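Long-range contact in diaminobutyrate-pyruvate transaminase and L-2,4-diaminobutyrate decarboxylase (Vibrio parahaemolyticus, PDB 2QMA), which probably uses pyridoxal phosphate to decarboxylate L-2,4-diaminobutyrate through the C-terminal domain crystallised here, the whole protein also being assigned a transaminase activity: residues 167-179 and 213-225. Residues are numbered along the deposited sequence; the frame is centred on the assembly and turned at random. Where two conformers were deposited one is given.
Sequences GTQSNQMGLMLAR and FTVQKSASWMGLG
Met222, a selenomethionine, lies along Leu175, Met176 and Arg179 of helix 167-179, whose axis crosses that of helix 214-221 at -56°. Its CB lies 3.5 Å from Arg179 NH1, and CG lies beside the CD of that arginine as the two chains run past each other in opposite directions. SE sits 3.7 Å from the carbonyl O of Leu175. The bend at chi3 then turns CE into the flank of helix 167-179, where it meets Leu175 CB at 3.6 Å and the backbone N of Met176.

Arg179 NH1 also donates to Met222 O in a bent bond of 2.8 Å, with the oxygen in the guanidinium plane and the donor on a carbonyl lone pair. Gly223, at positive phi, closes the helix in a Schellman motif.

Midway, the helices approach closely, the CA atoms of Gln172 and Ser218 being 4.9 Å apart. Gln172 OE1 comes obliquely to CE3 and CZ3 of Trp221, amide and ring planes 51° apart, while Thr168 CG2 meets the indole edge at CH2 (3.6 Å). The Thr168 side chain is about 7 Å from that of Lys325, the predicted cofactor lysine, which carries no cofactor here.

One turn into helix 167-179, Asn171 ND2 donates to Thr214 OG1 (2.9 Å) almost straight, at 167°, with the hydroxyl in the amide plane. The amide also bonds Asp294 through ND2 and His292 and Ser320 through OD1, which fixes its rotation and links the helix pair to the central sheet of the pyridoxal-dependent decarboxylase domain. At the other end, the Arg179 guanidinium also bonds Trp221 O and Ser220 O of the second subunit, so helix packing and dimer interface probably depend on the same group.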
# COMPACT_ATOMS: atom_id res chain seq x y z
N GLY A 167 -5.23 -8.10 -0.67
CA GLY A 167 -6.48 -8.72 -1.09
C GLY A 167 -7.62 -7.74 -1.24
O GLY A 167 -8.48 -7.94 -2.11
N THR A 168 -7.65 -6.68 -0.42
CA THR A 168 -8.76 -5.71 -0.50
C THR A 168 -8.68 -4.92 -1.79
O THR A 168 -9.65 -4.82 -2.54
CB THR A 168 -8.74 -4.74 0.71
OG1 THR A 168 -9.08 -5.48 1.89
CG2 THR A 168 -9.72 -3.66 0.53
N GLN A 169 -7.49 -4.38 -2.06
CA GLN A 169 -7.32 -3.60 -3.26
C GLN A 169 -7.48 -4.50 -4.49
O GLN A 169 -7.99 -4.06 -5.55
CB GLN A 169 -5.96 -2.88 -3.24
CG GLN A 169 -5.58 -2.19 -4.54
CD GLN A 169 -4.37 -1.30 -4.34
OE1 GLN A 169 -3.24 -1.71 -4.59
NE2 GLN A 169 -4.59 -0.09 -3.82
N SER A 170 -7.01 -5.74 -4.39
CA SER A 170 -7.13 -6.64 -5.52
C SER A 170 -8.60 -6.97 -5.79
O SER A 170 -9.02 -6.88 -6.94
CB SER A 170 -6.30 -7.92 -5.35
OG SER A 170 -4.90 -7.62 -5.33
N ASN A 171 -9.36 -7.31 -4.75
CA ASN A 171 -10.82 -7.50 -4.90
C ASN A 171 -11.55 -6.33 -5.54
O ASN A 171 -12.29 -6.51 -6.49
CB ASN A 171 -11.48 -7.87 -3.58
CG ASN A 171 -11.27 -9.31 -3.22
OD1 ASN A 171 -10.78 -10.12 -4.03
ND2 ASN A 171 -11.65 -9.67 -1.99
N GLN A 172 -11.26 -5.13 -5.05
CA GLN A 172 -11.88 -3.93 -5.52
C GLN A 172 -11.51 -3.72 -7.00
O GLN A 172 -12.37 -3.42 -7.81
CB GLN A 172 -11.46 -2.75 -4.61
CG GLN A 172 -11.54 -1.35 -5.24
CD GLN A 172 -10.85 -0.34 -4.37
OE1 GLN A 172 -10.18 -0.70 -3.39
NE2 GLN A 172 -10.97 0.95 -4.72
N MSE A 173 -10.26 -3.97 -7.35
CA MSE A 173 -9.84 -3.75 -8.73
C MSE A 173 -10.44 -4.78 -9.68
O MSE A 173 -10.91 -4.42 -10.72
CB MSE A 173 -8.33 -3.73 -8.83
CG MSE A 173 -7.78 -2.37 -8.52
SE MSE A 173 -5.90 -2.40 -8.62
CE MSE A 173 -5.60 -3.67 -10.09
N GLY A 174 -10.44 -6.06 -9.29
CA GLY A 174 -11.05 -7.12 -10.12
C GLY A 174 -12.52 -6.78 -10.40
O GLY A 174 -12.97 -6.85 -11.55
N LEU A 175 -13.25 -6.39 -9.37
CA LEU A 175 -14.67 -6.08 -9.54
C LEU A 175 -14.93 -4.76 -10.24
O LEU A 175 -15.93 -4.62 -10.95
CB LEU A 175 -15.39 -6.13 -8.19
CG LEU A 175 -15.44 -7.54 -7.57
CD1 LEU A 175 -15.90 -7.45 -6.12
CD2 LEU A 175 -16.35 -8.49 -8.33
N MSE A 176 -14.07 -3.77 -10.03
CA MSE A 176 -14.16 -2.54 -10.83
C MSE A 176 -13.90 -2.83 -12.31
O MSE A 176 -14.58 -2.29 -13.18
CB MSE A 176 -13.14 -1.48 -10.40
CG MSE A 176 -13.48 -0.12 -11.01
SE MSE A 176 -12.11 1.11 -10.47
CE MSE A 176 -12.48 0.85 -8.61
N LEU A 177 -12.92 -3.68 -12.62
CA LEU A 177 -12.72 -4.06 -14.05
C LEU A 177 -14.00 -4.69 -14.59
O LEU A 177 -14.43 -4.38 -15.69
CB LEU A 177 -11.52 -4.99 -14.28
CG LEU A 177 -10.17 -4.29 -14.02
CD1 LEU A 177 -9.07 -5.37 -14.05
CD2 LEU A 177 -9.93 -3.16 -15.01
N ALA A 178 -14.61 -5.54 -13.78
CA ALA A 178 -15.87 -6.22 -14.19
C ALA A 178 -16.97 -5.20 -14.47
O ALA A 178 -17.70 -5.35 -15.42
CB ALA A 178 -16.31 -7.23 -13.14
N ARG A 179 -17.07 -4.21 -13.59
CA ARG A 179 -18.06 -3.15 -13.68
C ARG A 179 -17.90 -2.42 -15.04
O ARG A 179 -18.86 -2.31 -15.78
CB ARG A 179 -17.93 -2.18 -12.48
CG ARG A 179 -18.87 -0.97 -12.59
CD ARG A 179 -18.34 0.20 -11.70
NE ARG A 179 -17.12 0.84 -12.25
CZ ARG A 179 -16.48 1.87 -11.70
NH1 ARG A 179 -16.94 2.45 -10.57
NH2 ARG A 179 -15.39 2.39 -12.30
N PHE A 213 -16.00 -9.65 3.09
CA PHE A 213 -16.89 -8.49 3.07
C PHE A 213 -16.33 -7.36 2.22
O PHE A 213 -17.01 -6.36 2.00
CB PHE A 213 -17.26 -8.00 4.48
CG PHE A 213 -18.53 -7.18 4.52
CD1 PHE A 213 -19.77 -7.80 4.72
CD2 PHE A 213 -18.51 -5.79 4.33
CE1 PHE A 213 -20.95 -7.06 4.74
CE2 PHE A 213 -19.68 -5.04 4.35
CZ PHE A 213 -20.90 -5.67 4.55
N THR A 214 -15.11 -7.53 1.70
CA THR A 214 -14.61 -6.57 0.72
C THR A 214 -15.41 -6.66 -0.60
O THR A 214 -15.21 -5.83 -1.49
CB THR A 214 -13.07 -6.64 0.43
OG1 THR A 214 -12.67 -7.99 0.12
CG2 THR A 214 -12.25 -6.12 1.64
N VAL A 215 -16.30 -7.64 -0.75
CA VAL A 215 -17.23 -7.63 -1.92
C VAL A 215 -18.27 -6.52 -1.77
O VAL A 215 -18.45 -5.70 -2.66
CB VAL A 215 -17.94 -9.01 -2.25
CG1 VAL A 215 -18.89 -8.89 -3.46
CG2 VAL A 215 -16.93 -10.12 -2.52
N GLN A 216 -18.98 -6.51 -0.64
CA GLN A 216 -19.91 -5.43 -0.32
C GLN A 216 -19.15 -4.09 -0.29
O GLN A 216 -19.61 -3.10 -0.85
CB GLN A 216 -20.54 -5.71 1.04
CG GLN A 216 -21.50 -6.88 1.02
CD GLN A 216 -20.88 -8.31 1.10
OE1 GLN A 216 -19.68 -8.55 0.88
NE2 GLN A 216 -21.73 -9.26 1.41
N LYS A 217 -17.98 -4.07 0.35
CA LYS A 217 -17.23 -2.80 0.52
C LYS A 217 -16.77 -2.33 -0.86
O LYS A 217 -16.79 -1.13 -1.15
CB LYS A 217 -16.03 -2.95 1.45
CG LYS A 217 -16.40 -3.29 2.88
CD LYS A 217 -15.18 -3.30 3.79
CE LYS A 217 -15.22 -2.16 4.79
NZ LYS A 217 -14.26 -2.41 5.93
N SER A 218 -16.39 -3.28 -1.71
CA SER A 218 -15.97 -2.97 -3.07
C SER A 218 -17.14 -2.36 -3.83
O SER A 218 -16.99 -1.34 -4.48
CB SER A 218 -15.48 -4.24 -3.78
OG SER A 218 -14.16 -4.51 -3.32
N ALA A 219 -18.31 -2.97 -3.70
CA ALA A 219 -19.50 -2.44 -4.37
C ALA A 219 -19.83 -1.01 -3.93
O ALA A 219 -20.19 -0.15 -4.75
CB ALA A 219 -20.72 -3.40 -4.20
N SER A 220 -19.74 -0.75 -2.63
CA SER A 220 -19.98 0.60 -2.07
C SER A 220 -18.95 1.62 -2.62
O SER A 220 -19.28 2.73 -3.01
CB SER A 220 -19.91 0.53 -0.55
OG SER A 220 -20.98 -0.29 -0.10
N TRP A 221 -17.69 1.21 -2.68
CA TRP A 221 -16.67 2.12 -3.16
C TRP A 221 -16.89 2.51 -4.63
O TRP A 221 -16.78 3.70 -4.97
CB TRP A 221 -15.27 1.54 -2.95
CG TRP A 221 -14.90 1.35 -1.48
CD1 TRP A 221 -15.36 2.07 -0.39
CD2 TRP A 221 -13.97 0.39 -0.95
NE1 TRP A 221 -14.76 1.62 0.78
CE2 TRP A 221 -13.91 0.58 0.46
CE3 TRP A 221 -13.18 -0.63 -1.53
CZ2 TRP A 221 -13.09 -0.21 1.30
CZ3 TRP A 221 -12.37 -1.42 -0.70
CH2 TRP A 221 -12.34 -1.20 0.70
N MSE A 222 -17.24 1.54 -5.46
CA MSE A 222 -17.31 1.78 -6.90
C MSE A 222 -18.67 2.33 -7.37
O MSE A 222 -18.88 2.50 -8.58
CB MSE A 222 -16.90 0.50 -7.66
CG MSE A 222 -17.98 -0.53 -7.70
SE MSE A 222 -17.42 -2.22 -8.50
CE MSE A 222 -15.96 -2.62 -7.45
N GLY A 223 -19.57 2.63 -6.42
CA GLY A 223 -20.80 3.37 -6.74
C GLY A 223 -22.06 2.50 -6.88
O GLY A 223 -23.12 3.03 -7.18
N LEU A 224 -21.96 1.18 -6.66
CA LEU A 224 -23.10 0.29 -6.86
C LEU A 224 -23.89 0.07 -5.58
O LEU A 224 -25.11 -0.21 -5.65
CB LEU A 224 -22.67 -1.07 -7.43
CG LEU A 224 -21.91 -0.95 -8.78
CD1 LEU A 224 -21.37 -2.35 -9.24
CD2 LEU A 224 -22.80 -0.31 -9.83
N GLY A 225 -23.21 0.17 -4.45
CA GLY A 225 -23.84 0.02 -3.12
C GLY A 225 -23.99 -1.43 -2.70
O GLY A 225 -23.92 -2.37 -3.54